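Local coordinates for protein phosphoribosylaminoimidazole-succinocarboxamide synthase (Ehrlichia chaffeensis str. Arkansas, PDB 3KRE) that catalyses the ATP-dependent joining of L-aspartate to the carboxylate of 5-amino-1-(5-phosphoribosyl)imidazole-4-carboxylate, a step of de novo purine biosynthesis, at residues 85-93 with 210-218; 106-117 with 193-203. All coordinates share one frame; numbering follows the deposited sequence.

Contact 1 (85-93 with 210-218); sequences KGIKTHFIS and SDLFLADEI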
loop_
_atom_site.group_PDB
_atom_site.type_symbol
_atom_site.label_atom_id
_atom_site.label_comp_id
_atom_site.label_asym_id
_atom_site.label_seq_id
_atom_site.Cartn_x
_atom_site.Cartn_y
_atom_site.Cartn_z
ATOM N N LYS A 85 0.509 11.662 -12.692
ATOM C CA LYS A 85 -0.789 11.479 -13.352
ATOM C C LYS A 85 -1.950 12.165 -12.645
ATOM O O LYS A 85 -3.088 11.916 -12.995
ATOM C CB LYS A 85 -1.138 9.979 -13.495
ATOM C CG LYS A 85 -0.113 9.165 -14.203
ATOM C CD LYS A 85 -0.094 9.469 -15.677
ATOM C CE LYS A 85 0.717 8.413 -16.440
ATOM N NZ LYS A 85 1.063 8.839 -17.826
ATOM N N GLY A 86 -1.668 13.018 -11.665
ATOM C CA GLY A 86 -2.663 13.836 -11.027
ATOM C C GLY A 86 -3.305 13.259 -9.780
ATOM O O GLY A 86 -4.288 13.810 -9.276
ATOM N N ILE A 87 -2.753 12.169 -9.276
ATOM C CA ILE A 87 -3.224 11.620 -8.008
ATOM C C ILE A 87 -2.654 12.454 -6.847
ATOM O O ILE A 87 -1.449 12.769 -6.834
ATOM C CB ILE A 87 -2.806 10.143 -7.835
ATOM C CG1 ILE A 87 -3.324 9.259 -9.001
ATOM C CG2 ILE A 87 -3.275 9.630 -6.493
ATOM C CD1 ILE A 87 -4.877 9.146 -9.171
ATOM N N LYS A 88 -3.534 12.856 -5.921
ATOM C CA LYS A 88 -3.143 13.612 -4.733
ATOM C C LYS A 88 -2.590 12.631 -3.709
ATOM O O LYS A 88 -3.235 11.610 -3.424
ATOM C CB LYS A 88 -4.350 14.368 -4.165
ATOM C CG LYS A 88 -4.968 15.332 -5.157
ATOM C CD LYS A 88 -6.165 16.134 -4.634
ATOM C CE LYS A 88 -6.762 16.954 -5.793
ATOM N NZ LYS A 88 -7.910 17.799 -5.329
ATOM N N THR A 89 -1.431 12.954 -3.133
ATOM C CA THR A 89 -0.778 12.029 -2.193
ATOM C C THR A 89 -0.199 12.803 -1.025
ATOM O O THR A 89 -0.083 14.037 -1.086
ATOM C CB THR A 89 0.381 11.259 -2.822
ATOM O OG1 THR A 89 1.516 12.124 -2.932
ATOM C CG2 THR A 89 0.029 10.712 -4.199
ATOM N N HIS A 90 0.214 12.076 0.012
ATOM C CA HIS A 90 0.878 12.718 1.135
ATOM C C HIS A 90 2.377 12.977 0.899
ATOM O O HIS A 90 3.061 13.589 1.718
ATOM C CB HIS A 90 0.667 11.919 2.413
ATOM C CG HIS A 90 1.390 10.612 2.463
ATOM N ND1 HIS A 90 1.528 9.900 3.638
ATOM C CD2 HIS A 90 2.062 9.926 1.522
ATOM C CE1 HIS A 90 2.204 8.794 3.397
ATOM N NE2 HIS A 90 2.557 8.786 2.125
ATOM N N PHE A 91 2.886 12.572 -0.253
ATOM C CA PHE A 91 4.337 12.588 -0.435
ATOM C C PHE A 91 4.871 14.004 -0.680
ATOM O O PHE A 91 4.352 14.753 -1.545
ATOM C CB PHE A 91 4.726 11.664 -1.580
ATOM C CG PHE A 91 6.190 11.718 -1.910
ATOM C CD1 PHE A 91 7.102 10.974 -1.188
ATOM C CD2 PHE A 91 6.646 12.512 -2.960
ATOM C CE1 PHE A 91 8.462 11.051 -1.487
ATOM C CE2 PHE A 91 8.018 12.586 -3.285
ATOM C CZ PHE A 91 8.918 11.842 -2.546
ATOM N N ILE A 92 5.880 14.396 0.099
ATOM C CA ILE A 92 6.571 15.677 -0.130
ATOM C C ILE A 92 7.965 15.504 -0.721
ATOM O O ILE A 92 8.275 16.091 -1.772
ATOM C CB ILE A 92 6.635 16.544 1.141
ATOM C CG1 ILE A 92 5.216 16.838 1.635
ATOM C CG2 ILE A 92 7.435 17.853 0.858
ATOM C CD1 ILE A 92 5.155 17.495 3.042
ATOM N N SER A 93 8.829 14.744 -0.054
ATOM C CA SER A 93 10.187 14.588 -0.529
ATOM C C SER A 93 10.834 13.336 0.043
ATOM O O SER A 93 10.504 12.912 1.147
ATOM C CB SER A 93 11.001 15.834 -0.157
ATOM O OG SER A 93 12.292 15.748 -0.708
ATOM N N SER A 210 -11.473 18.833 2.377
ATOM C CA SER A 210 -10.262 18.192 1.889
ATOM C C SER A 210 -10.611 17.098 0.872
ATOM O O SER A 210 -11.569 16.354 1.061
ATOM C CB SER A 210 -9.525 17.553 3.055
ATOM O OG SER A 210 -8.350 16.927 2.637
ATOM N N ASP A 211 -9.835 17.001 -0.192
ATOM C CA ASP A 211 -9.961 15.841 -1.081
ATOM C C ASP A 211 -9.232 14.669 -0.390
ATOM O O ASP A 211 -8.666 14.821 0.702
ATOM C CB ASP A 211 -9.397 16.179 -2.462
ATOM C CG ASP A 211 -9.908 15.271 -3.589
ATOM O OD1 ASP A 211 -10.634 14.268 -3.353
ATOM O OD2 ASP A 211 -9.570 15.605 -4.748
ATOM N N LEU A 212 -9.288 13.495 -1.014
ATOM C CA LEU A 212 -8.713 12.287 -0.487
ATOM C C LEU A 212 -7.260 12.202 -0.958
ATOM O O LEU A 212 -6.980 12.289 -2.165
ATOM C CB LEU A 212 -9.516 11.083 -1.006
ATOM C CG LEU A 212 -10.981 11.037 -0.569
ATOM C CD1 LEU A 212 -11.739 9.856 -1.277
ATOM C CD2 LEU A 212 -11.078 10.954 0.960
ATOM N N PHE A 213 -6.347 12.107 -0.004
ATOM C CA PHE A 213 -4.916 12.026 -0.287
ATOM C C PHE A 213 -4.456 10.622 -0.061
ATOM O O PHE A 213 -4.637 10.079 1.022
ATOM C CB PHE A 213 -4.134 12.975 0.612
ATOM C CG PHE A 213 -4.337 14.426 0.214
ATOM C CD1 PHE A 213 -3.407 15.081 -0.570
ATOM C CD2 PHE A 213 -5.520 15.069 0.539
ATOM C CE1 PHE A 213 -3.611 16.382 -0.977
ATOM C CE2 PHE A 213 -5.750 16.408 0.098
ATOM C CZ PHE A 213 -4.793 17.046 -0.616
ATOM N N LEU A 214 -3.754 10.074 -1.038
ATOM C CA LEU A 214 -3.167 8.759 -0.865
ATOM C C LEU A 214 -2.051 8.811 0.201
ATOM O O LEU A 214 -1.163 9.683 0.175
ATOM C CB LEU A 214 -2.598 8.230 -2.177
ATOM C CG LEU A 214 -2.195 6.762 -2.165
ATOM C CD1 LEU A 214 -3.427 5.854 -2.035
ATOM C CD2 LEU A 214 -1.436 6.487 -3.460
ATOM N N ALA A 215 -2.094 7.855 1.117
ATOM C CA ALA A 215 -1.164 7.849 2.261
ATOM C C ALA A 215 -0.491 6.477 2.396
ATOM O O ALA A 215 -0.396 5.740 1.421
ATOM C CB ALA A 215 -1.928 8.228 3.489
ATOM N N ASP A 216 -0.022 6.137 3.604
ATOM C CA ASP A 216 0.684 4.873 3.857
ATOM C C ASP A 216 1.787 4.639 2.824
ATOM O O ASP A 216 2.561 5.559 2.585
ATOM C CB ASP A 216 -0.279 3.698 3.955
ATOM C CG ASP A 216 0.359 2.497 4.643
ATOM O OD1 ASP A 216 0.815 2.668 5.769
ATOM O OD2 ASP A 216 0.508 1.426 4.026
ATOM N N GLU A 217 1.889 3.447 2.231
ATOM C CA GLU A 217 2.961 3.171 1.294
ATOM C C GLU A 217 2.445 2.358 0.138
ATOM O O GLU A 217 1.395 1.689 0.236
ATOM C CB GLU A 217 4.084 2.405 1.983
ATOM C CG GLU A 217 3.658 1.030 2.471
ATOM C CD GLU A 217 4.761 0.324 3.237
ATOM O OE1 GLU A 217 5.681 -0.250 2.611
ATOM O OE2 GLU A 217 4.718 0.371 4.469
ATOM N N ILE A 218 3.199 2.394 -0.948
ATOM C CA ILE A 218 2.951 1.525 -2.077
ATOM C C ILE A 218 4.241 0.774 -2.289
ATOM O O ILE A 218 5.209 1.310 -2.803
ATOM C CB ILE A 218 2.590 2.303 -3.343
ATOM C CG1 ILE A 218 1.406 3.254 -3.062
ATOM C CG2 ILE A 218 2.289 1.315 -4.505
ATOM C CD1 ILE A 218 1.367 4.367 -4.097
HETATM O O HOH W 1 -5.816 10.610 -3.993
#

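Contact 2 (106-117 with 193-203); sequences TIIPIEVVIRNL and KLVDFKLEFGK. With EDO (1,2-ethanediol), chain G; EDO (1,2-ethanediol), chain F.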
loop_
_atom_site.group_PDB
_atom_site.type_symbol
_atom_site.label_atom_id
_atom_site.label_comp_id
_atom_site.label_asym_id
_atom_site.label_seq_id
_atom_site.Cartn_x
_atom_site.Cartn_y
_atom_site.Cartn_z
ATOM N N THR A 106 -5.073 13.245 8.558
ATOM C CA THR A 106 -5.848 12.276 9.317
ATOM C C THR A 106 -6.237 11.127 8.428
ATOM O O THR A 106 -6.853 11.342 7.395
ATOM C CB THR A 106 -7.072 12.903 9.973
ATOM O OG1 THR A 106 -6.612 13.945 10.846
ATOM C CG2 THR A 106 -7.789 11.878 10.826
ATOM N N ILE A 107 -5.839 9.922 8.822
ATOM C CA ILE A 107 -6.038 8.758 7.975
ATOM C C ILE A 107 -7.469 8.295 8.196
ATOM O O ILE A 107 -7.933 8.209 9.331
ATOM C CB ILE A 107 -5.039 7.635 8.289
ATOM C CG1 ILE A 107 -3.604 8.130 8.079
ATOM C CG2 ILE A 107 -5.273 6.392 7.400
ATOM C CD1 ILE A 107 -3.340 8.607 6.672
ATOM N N ILE A 108 -8.173 8.038 7.112
ATOM C CA ILE A 108 -9.502 7.427 7.152
ATOM C C ILE A 108 -9.324 5.929 7.488
ATOM O O ILE A 108 -8.499 5.251 6.906
ATOM C CB ILE A 108 -10.225 7.625 5.805
ATOM C CG1 ILE A 108 -10.433 9.115 5.510
ATOM C CG2 ILE A 108 -11.551 6.814 5.718
ATOM C CD1 ILE A 108 -10.310 9.431 4.084
ATOM N N PRO A 109 -10.107 5.404 8.422
ATOM C CA PRO A 109 -9.727 4.086 8.935
ATOM C C PRO A 109 -10.270 2.936 8.082
ATOM O O PRO A 109 -10.843 1.971 8.631
ATOM C CB PRO A 109 -10.371 4.082 10.313
ATOM C CG PRO A 109 -11.635 4.784 10.090
ATOM C CD PRO A 109 -11.361 5.868 9.040
ATOM N N ILE A 110 -10.065 3.046 6.765
ATOM C CA ILE A 110 -10.455 2.040 5.764
ATOM C C ILE A 110 -9.216 1.597 4.988
ATOM O O ILE A 110 -8.398 2.448 4.622
ATOM C CB ILE A 110 -11.435 2.657 4.731
ATOM C CG1 ILE A 110 -12.682 3.214 5.425
ATOM C CG2 ILE A 110 -11.803 1.630 3.655
ATOM C CD1 ILE A 110 -13.606 4.006 4.500
ATOM N N GLU A 111 -9.085 0.314 4.716
ATOM C CA GLU A 111 -8.092 -0.204 3.775
ATOM C C GLU A 111 -8.883 -0.527 2.517
ATOM O O GLU A 111 -9.908 -1.204 2.603
ATOM C CB GLU A 111 -7.461 -1.461 4.309
ATOM C CG GLU A 111 -6.651 -1.192 5.551
ATOM C CD GLU A 111 -5.860 -2.378 5.966
ATOM O OE1 GLU A 111 -6.471 -3.368 6.425
ATOM O OE2 GLU A 111 -4.627 -2.318 5.860
ATOM N N VAL A 112 -8.444 -0.014 1.374
ATOM C CA VAL A 112 -9.084 -0.324 0.109
ATOM C C VAL A 112 -8.215 -1.369 -0.565
ATOM O O VAL A 112 -7.028 -1.137 -0.805
ATOM C CB VAL A 112 -9.202 0.922 -0.778
ATOM C CG1 VAL A 112 -10.013 0.593 -2.016
ATOM C CG2 VAL A 112 -9.816 2.110 0.027
ATOM N N VAL A 113 -8.791 -2.531 -0.845
ATOM C CA VAL A 113 -8.042 -3.594 -1.507
ATOM C C VAL A 113 -8.575 -3.716 -2.905
ATOM O O VAL A 113 -9.783 -3.828 -3.084
ATOM C CB VAL A 113 -8.131 -4.943 -0.759
ATOM C CG1 VAL A 113 -7.456 -6.032 -1.572
ATOM C CG2 VAL A 113 -7.506 -4.832 0.665
ATOM N N ILE A 114 -7.679 -3.652 -3.883
ATOM C CA ILE A 114 -7.998 -3.740 -5.294
ATOM C C ILE A 114 -7.375 -5.037 -5.821
ATOM O O ILE A 114 -6.167 -5.261 -5.682
ATOM C CB ILE A 114 -7.453 -2.526 -6.099
ATOM C CG1 ILE A 114 -7.996 -1.203 -5.551
ATOM C CG2 ILE A 114 -7.886 -2.643 -7.529
ATOM C CD1 ILE A 114 -7.221 -0.644 -4.368
ATOM N N ARG A 115 -8.197 -5.890 -6.415
ATOM C CA ARG A 115 -7.742 -7.221 -6.887
ATOM C C ARG A 115 -7.920 -7.375 -8.394
ATOM O O ARG A 115 -9.041 -7.186 -8.933
ATOM C CB ARG A 115 -8.528 -8.324 -6.174
ATOM C CG ARG A 115 -8.607 -8.205 -4.646
ATOM C CD ARG A 115 -9.285 -9.394 -4.031
ATOM N NE ARG A 115 -9.395 -9.251 -2.584
ATOM C CZ ARG A 115 -8.450 -9.589 -1.706
ATOM N NH1 ARG A 115 -7.313 -10.123 -2.099
ATOM N NH2 ARG A 115 -8.673 -9.426 -0.420
ATOM N N ASN A 116 -6.822 -7.755 -9.062
ATOM C CA ASN A 116 -6.810 -8.088 -10.473
ATOM C C ASN A 116 -6.870 -9.588 -10.728
ATOM O O ASN A 116 -7.505 -10.025 -11.673
ATOM C CB ASN A 116 -5.602 -7.460 -11.162
ATOM C CG ASN A 116 -5.657 -5.949 -11.127
ATOM O OD1 ASN A 116 -6.666 -5.369 -11.494
ATOM N ND2 ASN A 116 -4.594 -5.315 -10.667
ATOM N N LEU A 117 -6.157 -10.349 -9.919
ATOM C CA LEU A 117 -6.256 -11.798 -9.882
ATOM C C LEU A 117 -6.607 -12.218 -8.459
ATOM O O LEU A 117 -6.400 -11.479 -7.507
ATOM C CB LEU A 117 -4.938 -12.446 -10.278
ATOM C CG LEU A 117 -4.122 -11.902 -11.458
ATOM C CD1 LEU A 117 -2.833 -12.796 -11.585
ATOM C CD2 LEU A 117 -4.910 -11.880 -12.754
ATOM N N LYS A 193 3.422 -8.380 -12.933
ATOM C CA LYS A 193 1.966 -8.338 -12.869
ATOM C C LYS A 193 1.550 -7.834 -11.508
ATOM O O LYS A 193 1.944 -8.413 -10.492
ATOM C CB LYS A 193 1.372 -9.734 -13.079
ATOM C CG LYS A 193 -0.142 -9.829 -13.027
ATOM C CD LYS A 193 -0.822 -8.843 -14.016
ATOM C CE LYS A 193 -2.352 -8.928 -13.927
ATOM N NZ LYS A 193 -3.051 -7.975 -14.884
ATOM N N LEU A 194 0.738 -6.773 -11.487
ATOM C CA LEU A 194 0.156 -6.287 -10.249
ATOM C C LEU A 194 -1.071 -7.118 -9.953
ATOM O O LEU A 194 -2.106 -6.964 -10.603
ATOM C CB LEU A 194 -0.267 -4.828 -10.383
ATOM C CG LEU A 194 -0.871 -4.143 -9.173
ATOM C CD1 LEU A 194 0.090 -4.183 -7.968
ATOM C CD2 LEU A 194 -1.229 -2.668 -9.529
ATOM N N VAL A 195 -0.921 -8.045 -9.019
ATOM C CA VAL A 195 -1.959 -9.022 -8.709
ATOM C C VAL A 195 -3.089 -8.367 -7.902
ATOM O O VAL A 195 -4.266 -8.465 -8.224
ATOM C CB VAL A 195 -1.306 -10.226 -7.972
ATOM C CG1 VAL A 195 -2.356 -11.167 -7.353
ATOM C CG2 VAL A 195 -0.331 -10.976 -8.921
ATOM N N ASP A 196 -2.707 -7.688 -6.828
ATOM C CA ASP A 196 -3.627 -6.954 -6.008
ATOM C C ASP A 196 -2.802 -5.965 -5.198
ATOM O O ASP A 196 -1.580 -6.031 -5.232
ATOM C CB ASP A 196 -4.483 -7.860 -5.100
ATOM C CG ASP A 196 -3.675 -8.684 -4.063
ATOM O OD1 ASP A 196 -2.721 -8.182 -3.466
ATOM O OD2 ASP A 196 -4.042 -9.855 -3.799
ATOM N N PHE A 197 -3.475 -5.051 -4.517
ATOM C CA PHE A 197 -2.799 -4.108 -3.636
ATOM C C PHE A 197 -3.772 -3.420 -2.701
ATOM O O PHE A 197 -4.971 -3.510 -2.901
ATOM C CB PHE A 197 -1.987 -3.077 -4.437
ATOM C CG PHE A 197 -2.813 -2.180 -5.307
ATOM C CD1 PHE A 197 -3.032 -0.864 -4.950
ATOM C CD2 PHE A 197 -3.332 -2.626 -6.485
ATOM C CE1 PHE A 197 -3.769 -0.021 -5.765
ATOM C CE2 PHE A 197 -4.071 -1.775 -7.327
ATOM C CZ PHE A 197 -4.292 -0.478 -6.952
ATOM N N LYS A 198 -3.233 -2.814 -1.629
ATOM C CA LYS A 198 -4.001 -2.155 -0.596
ATOM C C LYS A 198 -3.595 -0.691 -0.568
ATOM O O LYS A 198 -2.397 -0.356 -0.602
ATOM C CB LYS A 198 -3.733 -2.804 0.777
ATOM C CG LYS A 198 -4.478 -2.199 1.982
ATOM C CD LYS A 198 -3.798 -0.988 2.615
ATOM C CE LYS A 198 -2.647 -1.332 3.615
ATOM N NZ LYS A 198 -1.702 -0.172 3.594
ATOM N N LEU A 199 -4.597 0.181 -0.473
ATOM C CA LEU A 199 -4.424 1.616 -0.355
ATOM C C LEU A 199 -5.056 2.130 0.931
ATOM O O LEU A 199 -6.039 1.563 1.420
ATOM C CB LEU A 199 -5.129 2.339 -1.510
ATOM C CG LEU A 199 -4.661 1.986 -2.908
ATOM C CD1 LEU A 199 -5.502 2.790 -3.937
ATOM C CD2 LEU A 199 -3.124 2.254 -3.059
ATOM N N GLU A 200 -4.508 3.222 1.456
ATOM C CA GLU A 200 -5.125 3.990 2.520
ATOM C C GLU A 200 -5.096 5.438 2.128
ATOM O O GLU A 200 -4.131 5.902 1.492
ATOM C CB GLU A 200 -4.344 3.834 3.843
ATOM C CG GLU A 200 -4.431 2.422 4.376
ATOM C CD GLU A 200 -3.636 2.243 5.653
ATOM O OE1 GLU A 200 -3.537 3.207 6.452
ATOM O OE2 GLU A 200 -3.158 1.114 5.863
ATOM N N PHE A 201 -6.135 6.151 2.529
ATOM C CA PHE A 201 -6.252 7.560 2.212
ATOM C C PHE A 201 -6.436 8.349 3.494
ATOM O O PHE A 201 -6.927 7.825 4.496
ATOM C CB PHE A 201 -7.464 7.791 1.331
ATOM C CG PHE A 201 -7.327 7.234 -0.096
ATOM C CD1 PHE A 201 -6.949 8.049 -1.156
ATOM C CD2 PHE A 201 -7.613 5.897 -0.357
ATOM C CE1 PHE A 201 -6.842 7.505 -2.458
ATOM C CE2 PHE A 201 -7.483 5.380 -1.663
ATOM C CZ PHE A 201 -7.135 6.191 -2.677
ATOM N N GLY A 202 -6.129 9.639 3.419
ATOM C CA GLY A 202 -6.380 10.546 4.526
ATOM C C GLY A 202 -6.809 11.907 4.011
ATOM O O GLY A 202 -6.891 12.128 2.804
ATOM N N LYS A 203 -7.144 12.780 4.931
ATOM C CA LYS A 203 -7.616 14.095 4.569
ATOM C C LYS A 203 -6.829 15.124 5.340
ATOM O O LYS A 203 -6.335 14.836 6.470
ATOM C CB LYS A 203 -9.107 14.223 4.860
ATOM C CG LYS A 203 -9.963 13.397 3.921
ATOM C CD LYS A 203 -11.375 13.911 3.826
ATOM C CE LYS A 203 -12.269 13.384 4.881
ATOM N NZ LYS A 203 -13.640 14.059 4.769
HETATM C C1 EDO G . -2.705 -6.484 -0.703
HETATM O O1 EDO G . -2.203 -7.725 -1.153
HETATM C C2 EDO G . -3.432 -6.749 0.603
HETATM O O2 EDO G . -4.657 -7.369 0.254
HETATM C C1 EDO F . -7.302 -6.044 5.532
HETATM O O1 EDO F . -6.005 -5.998 6.142
HETATM C C2 EDO F . -7.146 -6.637 4.157
HETATM O O2 EDO F . -6.746 -7.986 4.361
HETATM O O HOH W 2 -8.182 5.031 3.993
HETATM O O HOH W 3 -6.587 2.936 7.575
HETATM O O HOH W 4 -6.268 -10.850 -4.733
#

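Contact 1 (85-93 with 210-218)
Lys88 reaches along residues 210-218 with its chain fully extended beyond CG, and its ammonium NZ meets Asp211 OD2 at 2.8 Å in a salt bridge. The two side chains cross at about a right angle, and the lysine takes the anti lone pair of that oxygen; Lys171 is a second partner of the same OD2. The other oxygen, OD1, receives the backbone N-H of Leu212 from above the carboxylate plane, so both ends of the group are held. Nearer the main chain, Lys88 CB lies off-centre against the Phe213 ring, 4.2 Å from its centroid, while Thr89 O sits at the edge of that ring.

A single bridge joins Thr89 and Leu214: Leu214 N donates to Lys88 O at 2.9 Å and His90 N to Leu214 O at 2.8 Å. One water gives protons to both Lys88 O and Leu212 O. With chi1 at 70°, the His90 ring is set between its own backbone N and carbonyl carbon and lies flat over the backbone of Ala215, whose CA stands 3.6 Å above the ring centre. Thr89 OG1 turns back to accept from Phe91 N, an ST turn that leads the chain into strand 91-94.

Between a salt bridge at one end and a ring laid on backbone at the other, the contact fastens the loop after helix 67-84 to strand 213-214; two lysines on Asp211 would be expected to favour its charged form.

Contact 2 (106-117 with 193-203)
Ile114 lies across the ring of Phe197, its CB 3.7 Å from CE2 and its CD1 over the same face, displaced toward the rim. Phe197 offers that face because its chi1 of 64° swings the ring back over the neighbouring strand. Ile114 CD1 also meets Leu199 CD1 at 3.9 Å, and Val112 CG2 approaches the edge of the Phe201 ring; this apolar side of the sheet packs against helix 166-189.

Val113, Arg115, Asp196 and Lys198 occupy the other side. Arg115 and Asp196 run side by side, guanidinium and carboxylate planes nearly perpendicular (89°), and NH1 to OD2 is a long salt bridge of 3.7 Å. A water in the guanidinium plane links the same two atoms, Val113 CG1 covers one guanidinium face, and Glu140 and Arg224 are further partners of Arg115 and Asp196. Lys198, bent twice, lays its CE 3.2 Å from Glu111 OE2 but sends NZ to Asp216 and to Glu200 OE2, which Lys144 also bridges. Glu111 and Glu200 point the same way, their OE2 atoms 3.7 Å apart.

Strands 110-115 and 193-199 are antiparallel and paired from Val112-Leu199 to Arg115-Asp196; beyond a turn at Pro109, Thr106 and Ile107 resume pairing two residues out of step. At the far end Val195 O accepts from both Asn116 N and Leu117 N, and Asn116 ND2 bonds Leu194 O and Asn180.

The join is thus two-sided, apolar toward helix 166-189 and ionic opposite, where Lys198 and Lys144 probably offset the repulsion between the glutamates.

How the contacts relate
From the N terminus, residues 85-93 come first, directly after helix 67-84, and the chain then passes through strand 99-107 into 106-117. Helix 166-189 leads on to 193-203, where contact 2 closes its loop; after a short connection 210-218 returns and closes contact 1. Contact 2 is therefore nested inside the loop of contact 1. Both belong to one antiparallel sheet, in which strand 192-204 pairs with 110-115 and also with 213-214. The two contacts touch directly: Ala215 N probably donates to Glu200 O (2.8 Å), and Ala215 CB packs on Ile107 CD1. Together they join the loop after helix 67-84 to these strands, against which helix 166-189 packs.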